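Local coordinates for zona occludens toxin N-terminal domain-containing protein (Neisseria meningitidis MC58, PDB 2R2A), which is the N-terminal, P-loop NTPase-like domain of a zonular occludens toxin homologue of unproven function, which probably binds a nucleotide, at residues M4-L9 with G123-V128; I39-F44 with G88-V93; G132-D137 with A167-K172; R145-I150 with L161-C166. All coordinates share one frame; numbering follows the deposited sequence.

Contact 1 of 4, residues M4-L9 with G123-V128; sequences MAEICL and GIDIFV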
loop_
_atom_site.group_PDB
_atom_site.type_symbol
_atom_site.label_atom_id
_atom_site.label_comp_id
_atom_site.label_asym_id
_atom_site.label_seq_id
_atom_site.Cartn_x
_atom_site.Cartn_y
_atom_site.Cartn_z
HETATM N N MSE A 4 15.941 4.270 3.328
HETATM C CA MSE A 4 15.008 3.870 4.424
HETATM C C MSE A 4 13.545 3.748 3.964
HETATM O O MSE A 4 13.205 4.041 2.806
HETATM C CB MSE A 4 15.085 4.840 5.605
HETATM C CG MSE A 4 16.243 4.588 6.576
HETATM SE SE MSE A 4 16.202 5.973 7.961
HETATM C CE MSE A 4 15.704 4.934 9.569
ATOM N N ALA A 5 12.704 3.343 4.916
ATOM C CA ALA A 5 11.311 3.024 4.679
ATOM C C ALA A 5 10.547 4.210 4.091
ATOM O O ALA A 5 10.830 5.382 4.400
ATOM C CB ALA A 5 10.657 2.546 5.964
ATOM N N GLU A 6 9.571 3.907 3.243
ATOM C CA GLU A 6 8.722 4.966 2.741
ATOM C C GLU A 6 7.264 4.490 2.604
ATOM O O GLU A 6 6.983 3.303 2.789
ATOM C CB GLU A 6 9.301 5.541 1.428
ATOM C CG GLU A 6 8.971 4.739 0.178
ATOM C CD GLU A 6 9.364 5.450 -1.127
ATOM O OE1 GLU A 6 10.088 6.472 -1.073
ATOM O OE2 GLU A 6 8.956 4.969 -2.211
ATOM N N ILE A 7 6.374 5.443 2.336
ATOM C CA ILE A 7 4.974 5.166 2.028
ATOM C C ILE A 7 4.717 5.468 0.549
ATOM O O ILE A 7 4.962 6.575 0.066
ATOM C CB ILE A 7 3.967 5.972 2.876
ATOM C CG1 ILE A 7 4.215 5.719 4.368
ATOM C CG2 ILE A 7 2.504 5.586 2.453
ATOM C CD1 ILE A 7 3.251 6.471 5.278
ATOM N N CYS A 8 4.212 4.454 -0.130
ATOM C CA CYS A 8 3.940 4.492 -1.561
ATOM C C CYS A 8 2.436 4.343 -1.763
ATOM O O CYS A 8 1.803 3.427 -1.197
ATOM C CB CYS A 8 4.681 3.346 -2.252
ATOM S SG CYS A 8 4.293 3.196 -4.023
ATOM N N LEU A 9 1.878 5.217 -2.598
ATOM C CA LEU A 9 0.450 5.197 -2.941
ATOM C C LEU A 9 0.232 4.716 -4.394
ATOM O O LEU A 9 0.927 5.182 -5.321
ATOM C CB LEU A 9 -0.124 6.592 -2.744
ATOM C CG LEU A 9 -1.556 6.880 -3.209
ATOM C CD1 LEU A 9 -2.598 6.009 -2.482
ATOM C CD2 LEU A 9 -1.898 8.361 -3.007
ATOM N N GLY A 123 11.164 0.988 10.777
ATOM C CA GLY A 123 11.684 0.631 9.456
ATOM C C GLY A 123 10.643 -0.009 8.542
ATOM O O GLY A 123 10.986 -0.859 7.719
ATOM N N ILE A 124 9.378 0.397 8.691
ATOM C CA ILE A 124 8.258 -0.254 7.999
ATOM C C ILE A 124 7.957 0.403 6.642
ATOM O O ILE A 124 7.632 1.584 6.598
ATOM C CB ILE A 124 6.944 -0.188 8.834
ATOM C CG1 ILE A 124 7.145 -0.762 10.256
ATOM C CG2 ILE A 124 5.785 -0.850 8.087
ATOM C CD1 ILE A 124 7.476 -2.227 10.265
ATOM N N ASP A 125 8.052 -0.360 5.553
ATOM C CA ASP A 125 7.592 0.132 4.243
ATOM C C ASP A 125 6.105 -0.122 4.078
ATOM O O ASP A 125 5.609 -1.179 4.420
ATOM C CB ASP A 125 8.386 -0.491 3.112
ATOM C CG ASP A 125 9.717 0.213 2.898
ATOM O OD1 ASP A 125 9.733 1.237 2.177
ATOM O OD2 ASP A 125 10.733 -0.236 3.468
ATOM N N ILE A 126 5.375 0.860 3.568
ATOM C CA ILE A 126 3.941 0.736 3.489
ATOM C C ILE A 126 3.527 1.034 2.047
ATOM O O ILE A 126 4.052 1.960 1.454
ATOM C CB ILE A 126 3.242 1.782 4.414
ATOM C CG1 ILE A 126 3.629 1.548 5.885
ATOM C CG2 ILE A 126 1.697 1.741 4.186
ATOM C CD1 ILE A 126 3.263 2.721 6.855
ATOM N N PHE A 127 2.661 0.200 1.474
ATOM C CA PHE A 127 2.027 0.488 0.147
ATOM C C PHE A 127 0.535 0.581 0.409
ATOM O O PHE A 127 -0.036 -0.337 1.008
ATOM C CB PHE A 127 2.272 -0.653 -0.831
ATOM C CG PHE A 127 3.708 -0.813 -1.210
ATOM C CD1 PHE A 127 4.191 -0.220 -2.364
ATOM C CD2 PHE A 127 4.603 -1.510 -0.362
ATOM C CE1 PHE A 127 5.566 -0.332 -2.724
ATOM C CE2 PHE A 127 5.976 -1.606 -0.702
ATOM C CZ PHE A 127 6.445 -1.039 -1.866
ATOM N N VAL A 128 -0.121 1.636 -0.093
ATOM C CA VAL A 128 -1.573 1.713 0.034
ATOM C C VAL A 128 -2.154 1.842 -1.372
ATOM O O VAL A 128 -1.637 2.587 -2.185
ATOM C CB VAL A 128 -2.045 2.919 0.905
ATOM C CG1 VAL A 128 -1.917 2.557 2.425
ATOM C CG2 VAL A 128 -1.287 4.189 0.557
HETATM O O HOH W 1 11.942 2.010 1.062
#
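Asp125 meets the backbone of Ala5 and Glu6 where two parallel strands, 7-9 and 125-128, begin to pair. Its CB lies near Glu6 O. CG stands anti to the carbonyl carbon (chi1 -81°), and the carboxylate end comes close to the backbone of Ala5 and Glu6. Asp125 CG is 3.7 Å from Ala5 CA. Asp125 OD1 accepts Glu6 N at 2.9 Å, with the donor well above the carboxylate plane, 56° out of it. Water 1 donates to the same OD1 and also to Met4 O. OD2 rests against Ala5 CA and CB, but its polar partner is Arg41, in a salt bridge. Ala5 CB itself packs on Ile124 O at 3.2 Å.

Beyond this point the backbones take over. Ile126 N bonds to Glu6 O, Cys8 N to Ile126 O, and Val128 N to Cys8 O at 2.9 Å. Ile7 and Ile126 lie side by side on one face of the sheet, Ile7 CG1 4.0 Å from Ile126 CD1. Further along that face, Leu9 CD1 touches Val128 CG2. Cys8 and Phe127 share the other face. There Cys8 CB is 3.6 Å from Phe127 CD1, and Cys8 SG makes an oblique sulfur-aromatic contact with the ring.

The pairing is that of central strands in the parallel part of a mixed sheet, apolar on both faces from Ile7 and Ile126 onward. Asp125 is a buried carboxylate at the start of the pairing. A backbone N-H, a water and an arginine all grip it, which would be expected to favour its charged form.

Contact 2 of 4, residues I39-F44 with G88-V93; sequences IRRKVF and GSIVIV
Two neighbouring parallel strands of the central sheet, 43-44 and 90-93, meet here, with Arg41 shortly before the first strand. Arg41 bends at chi3 (64°), which places NE beside Gly88, shortly before the other strand. Arg41 NE donates to Gly88 O at 2.8 Å, and this oxygen lies at the edge of the guanidinium, in its plane. Arg41 NH2 adds weak bonds to Gly88 O and to Ser89 O, and forms a salt bridge with Asp125 of strand 125-130. Ile90 CG1 covers one guanidinium face, 3.5 Å above the plane and offset toward the rim. The two side chains cross at about a right angle.

The ladder then runs from Ile90 N to Lys42 O, from Phe44 N to Ile90 O, and from Ile92 N to Phe44 O. Ser89 OG sits at the edge of the Phe44 ring, 3.3 Å from Phe44 CE1. That hydroxyl is bonded to Asn86 O. Val43 CG1 touches Ile92 CD1 at 3.9 Å.

On the face of Val43 and Ile92, helix 18-28 packs through Met22 and Met26. On the other face, the Phe44 ring meets Trp80 of helix 77-80. Strand 55-58 flanks 43-45, and strand 125-130 flanks 90-93.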
loop_
_atom_site.group_PDB
_atom_site.type_symbol
_atom_site.label_atom_id
_atom_site.label_comp_id
_atom_site.label_asym_id
_atom_site.label_seq_id
_atom_site.Cartn_x
_atom_site.Cartn_y
_atom_site.Cartn_z
ATOM N N ILE A 39 16.781 -14.443 4.102
ATOM C CA ILE A 39 15.566 -14.032 4.786
ATOM C C ILE A 39 14.912 -12.876 4.027
ATOM O O ILE A 39 15.546 -11.852 3.797
ATOM C CB ILE A 39 15.843 -13.539 6.232
ATOM C CG1 ILE A 39 16.754 -14.522 6.976
ATOM C CG2 ILE A 39 14.554 -13.353 7.005
ATOM C CD1 ILE A 39 16.139 -15.895 7.179
ATOM N N ARG A 40 13.654 -13.065 3.655
ATOM C CA ARG A 40 12.840 -11.962 3.087
ATOM C C ARG A 40 12.177 -11.163 4.189
ATOM O O ARG A 40 11.819 -11.706 5.245
ATOM C CB ARG A 40 11.763 -12.489 2.134
ATOM C CG ARG A 40 12.275 -13.102 0.874
ATOM C CD ARG A 40 11.272 -14.084 0.274
ATOM N NE ARG A 40 11.470 -14.332 -1.163
ATOM C CZ ARG A 40 12.425 -15.104 -1.694
ATOM N NH1 ARG A 40 13.335 -15.713 -0.932
ATOM N NH2 ARG A 40 12.496 -15.261 -3.011
ATOM N N ARG A 41 11.966 -9.868 3.956
ATOM C CA ARG A 41 11.219 -9.055 4.924
ATOM C C ARG A 41 9.781 -9.593 5.019
ATOM O O ARG A 41 9.201 -9.985 4.009
ATOM C CB ARG A 41 11.197 -7.580 4.478
ATOM C CG ARG A 41 12.602 -6.993 4.495
ATOM C CD ARG A 41 12.613 -5.619 3.858
ATOM N NE ARG A 41 11.818 -4.667 4.616
ATOM C CZ ARG A 41 11.613 -3.401 4.249
ATOM N NH1 ARG A 41 12.154 -2.938 3.127
ATOM N NH2 ARG A 41 10.838 -2.598 4.989
ATOM N N LYS A 42 9.254 -9.658 6.244
ATOM C CA LYS A 42 7.902 -10.130 6.478
ATOM C C LYS A 42 6.923 -9.176 5.783
ATOM O O LYS A 42 7.113 -7.961 5.850
ATOM C CB LYS A 42 7.627 -10.153 7.980
ATOM C CG LYS A 42 6.280 -10.694 8.357
ATOM C CD LYS A 42 6.200 -10.949 9.889
ATOM C CE LYS A 42 4.931 -11.739 10.229
ATOM N NZ LYS A 42 4.613 -11.824 11.707
ATOM N N VAL A 43 5.916 -9.732 5.104
ATOM C CA VAL A 43 4.876 -8.964 4.381
ATOM C C VAL A 43 3.499 -9.129 5.069
ATOM O O VAL A 43 3.059 -10.247 5.320
ATOM C CB VAL A 43 4.795 -9.389 2.884
ATOM C CG1 VAL A 43 3.701 -8.594 2.108
ATOM C CG2 VAL A 43 6.150 -9.186 2.173
ATOM N N PHE A 44 2.865 -8.018 5.428
ATOM C CA PHE A 44 1.490 -8.036 5.953
ATOM C C PHE A 44 0.607 -7.510 4.846
ATOM O O PHE A 44 0.907 -6.462 4.267
ATOM C CB PHE A 44 1.360 -7.128 7.186
ATOM C CG PHE A 44 2.183 -7.598 8.380
ATOM C CD1 PHE A 44 3.443 -7.065 8.635
ATOM C CD2 PHE A 44 1.655 -8.541 9.254
ATOM C CE1 PHE A 44 4.196 -7.495 9.749
ATOM C CE2 PHE A 44 2.402 -8.994 10.365
ATOM C CZ PHE A 44 3.670 -8.459 10.604
ATOM N N GLY A 88 10.980 -3.734 10.593
ATOM C CA GLY A 88 11.492 -3.816 9.234
ATOM C C GLY A 88 10.574 -4.563 8.272
ATOM O O GLY A 88 11.019 -5.057 7.237
ATOM N N SER A 89 9.287 -4.639 8.591
ATOM C CA SER A 89 8.372 -5.414 7.752
ATOM C C SER A 89 7.791 -4.519 6.653
ATOM O O SER A 89 8.040 -3.312 6.633
ATOM C CB SER A 89 7.279 -6.099 8.607
ATOM O OG SER A 89 6.501 -5.157 9.316
ATOM N N ILE A 90 7.011 -5.121 5.775
ATOM C CA ILE A 90 6.390 -4.414 4.657
ATOM C C ILE A 90 4.871 -4.568 4.766
ATOM O O ILE A 90 4.377 -5.684 4.933
ATOM C CB ILE A 90 6.914 -5.043 3.312
ATOM C CG1 ILE A 90 8.435 -4.874 3.160
ATOM C CG2 ILE A 90 6.146 -4.426 2.076
ATOM C CD1 ILE A 90 9.074 -5.606 1.944
ATOM N N VAL A 91 4.106 -3.474 4.625
ATOM C CA VAL A 91 2.668 -3.588 4.820
ATOM C C VAL A 91 2.031 -3.162 3.501
ATOM O O VAL A 91 2.413 -2.128 2.984
ATOM C CB VAL A 91 2.202 -2.637 5.949
ATOM C CG1 VAL A 91 0.707 -2.608 6.030
ATOM C CG2 VAL A 91 2.819 -3.040 7.342
ATOM N N ILE A 92 1.128 -3.966 2.937
ATOM C CA ILE A 92 0.456 -3.607 1.664
ATOM C C ILE A 92 -1.047 -3.671 1.931
ATOM O O ILE A 92 -1.582 -4.755 2.273
ATOM C CB ILE A 92 0.808 -4.596 0.507
ATOM C CG1 ILE A 92 2.343 -4.633 0.311
ATOM C CG2 ILE A 92 0.013 -4.262 -0.783
ATOM C CD1 ILE A 92 2.862 -5.857 -0.535
ATOM N N VAL A 93 -1.727 -2.532 1.791
ATOM C CA VAL A 93 -3.125 -2.497 2.184
ATOM C C VAL A 93 -3.906 -2.185 0.918
ATOM O O VAL A 93 -3.770 -1.113 0.340
ATOM C CB VAL A 93 -3.364 -1.470 3.316
ATOM C CG1 VAL A 93 -4.840 -1.310 3.593
ATOM C CG2 VAL A 93 -2.645 -1.930 4.636
#

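Contact 3 of 4, residues G132-D137 with A167-K172; sequences GPKLLD and ADDPVK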
loop_
_atom_site.group_PDB
_atom_site.type_symbol
_atom_site.label_atom_id
_atom_site.label_comp_id
_atom_site.label_asym_id
_atom_site.label_seq_id
_atom_site.Cartn_x
_atom_site.Cartn_y
_atom_site.Cartn_z
ATOM N N GLY A 132 -8.900 6.342 -5.368
ATOM C CA GLY A 132 -8.659 7.782 -5.544
ATOM C C GLY A 132 -8.001 8.307 -4.275
ATOM O O GLY A 132 -8.366 7.898 -3.167
ATOM N N PRO A 133 -7.043 9.238 -4.425
ATOM C CA PRO A 133 -6.302 9.647 -3.229
ATOM C C PRO A 133 -7.221 10.273 -2.146
ATOM O O PRO A 133 -6.967 10.091 -0.972
ATOM C CB PRO A 133 -5.313 10.727 -3.758
ATOM C CG PRO A 133 -5.360 10.657 -5.182
ATOM C CD PRO A 133 -6.618 9.958 -5.650
ATOM N N LYS A 134 -8.282 10.980 -2.549
ATOM C CA LYS A 134 -9.101 11.726 -1.563
ATOM C C LYS A 134 -10.004 10.842 -0.700
ATOM O O LYS A 134 -10.716 11.341 0.167
ATOM C CB LYS A 134 -9.906 12.814 -2.253
ATOM C CG LYS A 134 -8.987 13.889 -2.885
ATOM C CD LYS A 134 -9.832 14.869 -3.642
ATOM C CE LYS A 134 -9.038 16.144 -3.900
ATOM N NZ LYS A 134 -9.700 17.050 -4.889
ATOM N N LEU A 135 -9.920 9.528 -0.910
ATOM C CA LEU A 135 -10.585 8.554 -0.046
ATOM C C LEU A 135 -9.789 8.333 1.221
ATOM O O LEU A 135 -10.323 7.748 2.168
ATOM C CB LEU A 135 -10.814 7.225 -0.798
ATOM C CG LEU A 135 -11.868 7.275 -1.931
ATOM C CD1 LEU A 135 -11.881 5.949 -2.778
ATOM C CD2 LEU A 135 -13.266 7.502 -1.300
ATOM N N LEU A 136 -8.519 8.796 1.227
ATOM C CA LEU A 136 -7.575 8.525 2.311
ATOM C C LEU A 136 -7.373 9.725 3.213
ATOM O O LEU A 136 -7.508 10.833 2.775
ATOM C CB LEU A 136 -6.198 8.096 1.774
ATOM C CG LEU A 136 -6.219 6.902 0.825
ATOM C CD1 LEU A 136 -4.815 6.610 0.318
ATOM C CD2 LEU A 136 -6.746 5.701 1.614
ATOM N N ASP A 137 -6.996 9.440 4.452
ATOM C CA ASP A 137 -6.651 10.432 5.466
ATOM C C ASP A 137 -5.573 11.362 4.891
ATOM O O ASP A 137 -4.561 10.880 4.352
ATOM C CB ASP A 137 -6.121 9.686 6.701
ATOM C CG ASP A 137 -6.139 10.531 7.956
ATOM O OD1 ASP A 137 -5.831 11.736 7.857
ATOM O OD2 ASP A 137 -6.464 9.980 9.048
ATOM N N ALA A 167 -0.446 13.099 -5.376
ATOM C CA ALA A 167 -1.143 14.004 -6.287
ATOM C C ALA A 167 -2.614 13.822 -6.007
ATOM O O ALA A 167 -3.206 12.832 -6.421
ATOM C CB ALA A 167 -0.850 13.692 -7.766
ATOM N N ASP A 168 -3.220 14.793 -5.330
ATOM C CA ASP A 168 -4.622 14.624 -4.899
ATOM C C ASP A 168 -5.634 14.478 -6.052
ATOM O O ASP A 168 -6.710 13.901 -5.866
ATOM C CB ASP A 168 -5.044 15.847 -4.056
ATOM C CG ASP A 168 -4.446 15.832 -2.664
ATOM O OD1 ASP A 168 -4.015 14.765 -2.173
ATOM O OD2 ASP A 168 -4.374 16.912 -2.054
ATOM N N ASP A 169 -5.314 15.043 -7.211
ATOM C CA ASP A 169 -6.162 14.948 -8.395
ATOM C C ASP A 169 -5.269 14.421 -9.517
ATOM O O ASP A 169 -4.720 15.205 -10.267
ATOM C CB ASP A 169 -6.744 16.323 -8.780
ATOM C CG ASP A 169 -7.599 16.918 -7.674
ATOM O OD1 ASP A 169 -8.788 16.546 -7.563
ATOM O OD2 ASP A 169 -7.077 17.756 -6.917
ATOM N N PRO A 170 -5.087 13.094 -9.582
ATOM C CA PRO A 170 -4.070 12.514 -10.492
ATOM C C PRO A 170 -4.221 12.803 -11.992
ATOM O O PRO A 170 -3.249 13.183 -12.628
ATOM C CB PRO A 170 -4.138 11.014 -10.209
ATOM C CG PRO A 170 -4.974 10.832 -8.953
ATOM C CD PRO A 170 -5.785 12.088 -8.752
ATOM N N VAL A 171 -5.413 12.632 -12.555
ATOM C CA VAL A 171 -5.589 12.905 -14.001
ATOM C C VAL A 171 -5.368 14.400 -14.282
ATOM O O VAL A 171 -4.578 14.753 -15.164
ATOM C CB VAL A 171 -6.934 12.307 -14.552
ATOM C CG1 VAL A 171 -7.134 12.639 -16.051
ATOM C CG2 VAL A 171 -6.976 10.784 -14.356
ATOM N N LYS A 172 -5.994 15.278 -13.503
ATOM C CA LYS A 172 -5.761 16.730 -13.594
ATOM C C LYS A 172 -4.271 17.153 -13.401
ATOM O O LYS A 172 -3.825 18.163 -13.968
ATOM C CB LYS A 172 -6.700 17.445 -12.599
ATOM C CG LYS A 172 -6.749 18.964 -12.654
ATOM C CD LYS A 172 -8.117 19.499 -12.105
ATOM C CE LYS A 172 -7.992 20.910 -11.538
ATOM N NZ LYS A 172 -9.262 21.723 -11.650
#
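Pro133 and Pro170 reach toward each other tip to tip, and this is the close-packed part of the contact. Pro133 CD lies 3.8 Å from Pro170 CG. Pro133 CG also rests on two carbonyl oxygens of the other loop, Ala167 O at 3.3 Å and Asp168 O at 3.6 Å. Both proline rings are buried. His147 of strand 144-152 touches both of them, and Cys166 adds to the packing on Pro133.

The Lys134 side is looser and open to solvent. Its chain leaves with CG anti to the carbonyl carbon (chi1 -64°) and runs extended past Asp168. CG, CD and CE pass Asp168 O, and Lys134 CE comes within 4.0 Å of Asp168 CB. At the tip, Lys134 NZ forms a salt bridge with Asp169 OD1 at 2.9 Å. The nitrogen arrives on the syn side of that oxygen, 21° out of the carboxylate plane. Asp169 was modelled in two conformers, so the bridge may not always be made. The carboxylate of Asp168 pairs elsewhere, with Arg141.

Here a short 3-10 turn, 133-135, lies against a loop. The turn follows strand 125-130 and leads to helix 138-141, where Asp137 is the N-cap. The other loop joins strands 158-163 and 178-181. The arrangement is plain loop-to-loop packing beyond the ends of sheet strands, with apolar rings inside and an ion pair at the surface.

Contact 4 of 4, residues R145-I150 with L161-C166; sequences RKHYHI and LEWKIC
His147 and Trp163 leave their strands with different first torsions, which set CG anti to the backbone N in His147 (chi1 176°) and anti to the carbonyl carbon in Trp163 (chi1 -59°). They are neighbours on one face of a beta hairpin, strands 144-152 and 158-163, and their side chains lie side by side. His147 pairs with Trp163, and His149 with Leu161, as antiparallel hydrogen-bonded pairs. Each pair is joined by two backbone bonds, such as Leu161 N to His149 O at 2.8 Å.

Trp163 CE3 and CZ3 come over one face of the His147 imidazole, with Trp163 CE3 3.7 Å from His147 CD2. The ring planes are 38° apart, so the pair is oblique. His149 CB meets the indole at its edge, 3.6 Å from Trp163 CZ3. The polar ends look elsewhere: His149 ND1 is bonded to Thr11 OG1, and Trp163 NE1 donates to Met173 O.

Tyr148 and Glu162 occupy the other face as a non-hydrogen-bonded pair. Their side chains run together, with Tyr148 CE1 3.7 Å from Glu162 CG. Lys146 NZ donates to Tyr148 OH at 2.7 Å. Across the strands, Lys146 CD passes 3.9 Å from Glu162 OE2. Water 2, in the plane of the tyrosine ring at its edge, joins the two tips: it is hydrogen-bonded to Tyr148 OH and donates to Glu162 OE1 at 2.6 Å.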
loop_
_atom_site.group_PDB
_atom_site.type_symbol
_atom_site.label_atom_id
_atom_site.label_comp_id
_atom_site.label_asym_id
_atom_site.label_seq_id
_atom_site.Cartn_x
_atom_site.Cartn_y
_atom_site.Cartn_z
ATOM N N ARG A 145 5.677 9.432 -0.358
ATOM C CA ARG A 145 6.893 9.877 -1.080
ATOM C C ARG A 145 7.014 9.247 -2.478
ATOM O O ARG A 145 7.964 9.507 -3.208
ATOM C CB ARG A 145 8.162 9.628 -0.245
ATOM C CG ARG A 145 8.316 10.649 0.877
ATOM C CD ARG A 145 9.738 10.595 1.482
ATOM N NE ARG A 145 9.790 11.224 2.802
ATOM C CZ ARG A 145 10.424 12.364 3.083
ATOM N NH1 ARG A 145 11.089 13.028 2.130
ATOM N NH2 ARG A 145 10.403 12.833 4.330
ATOM N N LYS A 146 6.037 8.416 -2.835
ATOM C CA LYS A 146 5.927 7.903 -4.203
ATOM C C LYS A 146 4.445 7.624 -4.511
ATOM O O LYS A 146 3.768 6.916 -3.773
ATOM C CB LYS A 146 6.813 6.651 -4.420
ATOM C CG LYS A 146 6.665 6.005 -5.825
ATOM C CD LYS A 146 7.892 5.157 -6.228
ATOM C CE LYS A 146 7.902 3.709 -5.638
ATOM N NZ LYS A 146 8.756 2.663 -6.438
ATOM N N HIS A 147 3.917 8.208 -5.581
ATOM C CA HIS A 147 2.508 7.996 -5.939
ATOM C C HIS A 147 2.463 7.518 -7.382
ATOM O O HIS A 147 3.005 8.174 -8.235
ATOM C CB HIS A 147 1.727 9.295 -5.703
ATOM C CG HIS A 147 0.280 9.307 -6.095
ATOM N ND1 HIS A 147 -0.475 8.184 -6.372
ATOM C CD2 HIS A 147 -0.584 10.354 -6.159
ATOM C CE1 HIS A 147 -1.728 8.537 -6.613
ATOM N NE2 HIS A 147 -1.809 9.852 -6.496
ATOM N N TYR A 148 1.933 6.314 -7.620
ATOM C CA TYR A 148 1.664 5.860 -8.991
ATOM C C TYR A 148 0.189 5.893 -9.215
ATOM O O TYR A 148 -0.597 5.474 -8.342
ATOM C CB TYR A 148 2.062 4.394 -9.127
ATOM C CG TYR A 148 3.532 4.118 -9.071
ATOM C CD1 TYR A 148 4.410 4.603 -10.044
ATOM C CD2 TYR A 148 4.042 3.325 -8.054
ATOM C CE1 TYR A 148 5.801 4.263 -9.994
ATOM C CE2 TYR A 148 5.383 3.015 -7.983
ATOM C CZ TYR A 148 6.266 3.483 -8.955
ATOM O OH TYR A 148 7.609 3.129 -8.856
ATOM N N HIS A 149 -0.215 6.371 -10.372
ATOM C CA HIS A 149 -1.622 6.317 -10.721
ATOM C C HIS A 149 -1.716 5.688 -12.132
ATOM O O HIS A 149 -0.942 6.063 -13.051
ATOM C CB HIS A 149 -2.227 7.728 -10.754
ATOM C CG HIS A 149 -3.663 7.727 -11.212
ATOM N ND1 HIS A 149 -4.713 7.479 -10.346
ATOM C CD2 HIS A 149 -4.217 7.912 -12.431
ATOM C CE1 HIS A 149 -5.854 7.530 -11.024
ATOM N NE2 HIS A 149 -5.574 7.747 -12.291
ATOM N N ILE A 150 -2.614 4.730 -12.302
ATOM C CA ILE A 150 -2.821 4.097 -13.597
ATOM C C ILE A 150 -3.937 4.842 -14.327
ATOM O O ILE A 150 -5.103 4.851 -13.900
ATOM C CB ILE A 150 -3.171 2.575 -13.440
ATOM C CG1 ILE A 150 -2.077 1.880 -12.607
ATOM C CG2 ILE A 150 -3.341 1.936 -14.851
ATOM C CD1 ILE A 150 -2.519 0.481 -12.145
ATOM N N LEU A 161 1.413 7.031 -14.247
ATOM C CA LEU A 161 1.816 8.395 -13.864
ATOM C C LEU A 161 2.537 8.251 -12.534
ATOM O O LEU A 161 2.067 7.511 -11.621
ATOM C CB LEU A 161 0.584 9.295 -13.728
ATOM C CG LEU A 161 -0.354 9.426 -14.969
ATOM C CD1 LEU A 161 -1.520 10.337 -14.621
ATOM C CD2 LEU A 161 0.422 10.027 -16.133
ATOM N N GLU A 162 3.637 8.970 -12.395
ATOM C CA GLU A 162 4.416 8.896 -11.164
ATOM C C GLU A 162 4.767 10.292 -10.625
ATOM O O GLU A 162 5.269 11.146 -11.368
ATOM C CB GLU A 162 5.717 8.133 -11.388
ATOM C CG GLU A 162 6.456 7.915 -10.082
ATOM C CD GLU A 162 7.863 7.380 -10.244
ATOM O OE1 GLU A 162 8.204 6.790 -11.299
ATOM O OE2 GLU A 162 8.619 7.556 -9.268
ATOM N N TRP A 163 4.526 10.475 -9.329
ATOM C CA TRP A 163 4.939 11.695 -8.629
ATOM C C TRP A 163 5.735 11.302 -7.394
ATOM O O TRP A 163 5.666 10.149 -6.952
ATOM C CB TRP A 163 3.730 12.519 -8.174
ATOM C CG TRP A 163 2.770 12.983 -9.256
ATOM C CD1 TRP A 163 2.759 14.187 -9.897
ATOM C CD2 TRP A 163 1.623 12.269 -9.715
ATOM N NE1 TRP A 163 1.683 14.268 -10.760
ATOM C CE2 TRP A 163 0.972 13.097 -10.671
ATOM C CE3 TRP A 163 1.102 10.987 -9.441
ATOM C CZ2 TRP A 163 -0.183 12.682 -11.356
ATOM C CZ3 TRP A 163 -0.070 10.571 -10.100
ATOM C CH2 TRP A 163 -0.694 11.431 -11.058
ATOM N N LYS A 164 6.438 12.289 -6.817
ATOM C CA LYS A 164 7.219 12.084 -5.606
ATOM C C LYS A 164 6.439 12.506 -4.357
ATOM O O LYS A 164 6.966 12.454 -3.231
ATOM C CB LYS A 164 8.531 12.898 -5.686
ATOM C CG LYS A 164 9.447 12.495 -6.809
ATOM C CD LYS A 164 9.838 11.038 -6.720
ATOM C CE LYS A 164 11.221 10.803 -7.339
ATOM N NZ LYS A 164 11.454 9.359 -7.687
ATOM N N ILE A 165 5.200 12.943 -4.563
ATOM C CA ILE A 165 4.310 13.264 -3.462
ATOM C C ILE A 165 2.925 12.774 -3.866
ATOM O O ILE A 165 2.728 12.337 -5.003
ATOM C CB ILE A 165 4.290 14.791 -3.128
ATOM C CG1 ILE A 165 3.657 15.612 -4.278
ATOM C CG2 ILE A 165 5.694 15.282 -2.746
ATOM C CD1 ILE A 165 3.630 17.154 -3.958
ATOM N N CYS A 166 1.975 12.815 -2.938
ATOM C CA CYS A 166 0.609 12.448 -3.278
ATOM C C CYS A 166 0.006 13.513 -4.201
ATOM O O CYS A 166 -0.013 14.710 -3.883
ATOM C CB CYS A 166 -0.244 12.253 -2.015
ATOM S SG CYS A 166 -1.965 11.922 -2.406
HETATM O O HOH W 2 9.144 4.587 -10.365
#

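In the fold
Contacts 1, 2 and 4 lie on one mixed sheet, whose inner order is 43-45, 90-93, 125-130, 7-11, 144-152, 158-163. Contact 1 is central. Contact 2 adjoins it through strands 90-93 and 125-130, with centres about 10 Å apart. Contact 4 adjoins it through strands 7-11 and 144-152, about 13 Å between centres. Contact 3 joins loops, touches contacts 1 and 4, and lies about 25 Å from contact 2, centre to centre. Along the chain, contact 2 falls within the span of contact 1, and contact 4 within that of contact 3. Strand 7-11 leads into a probable Walker A loop and helix 18-28, consistent with a P-loop NTPase fold.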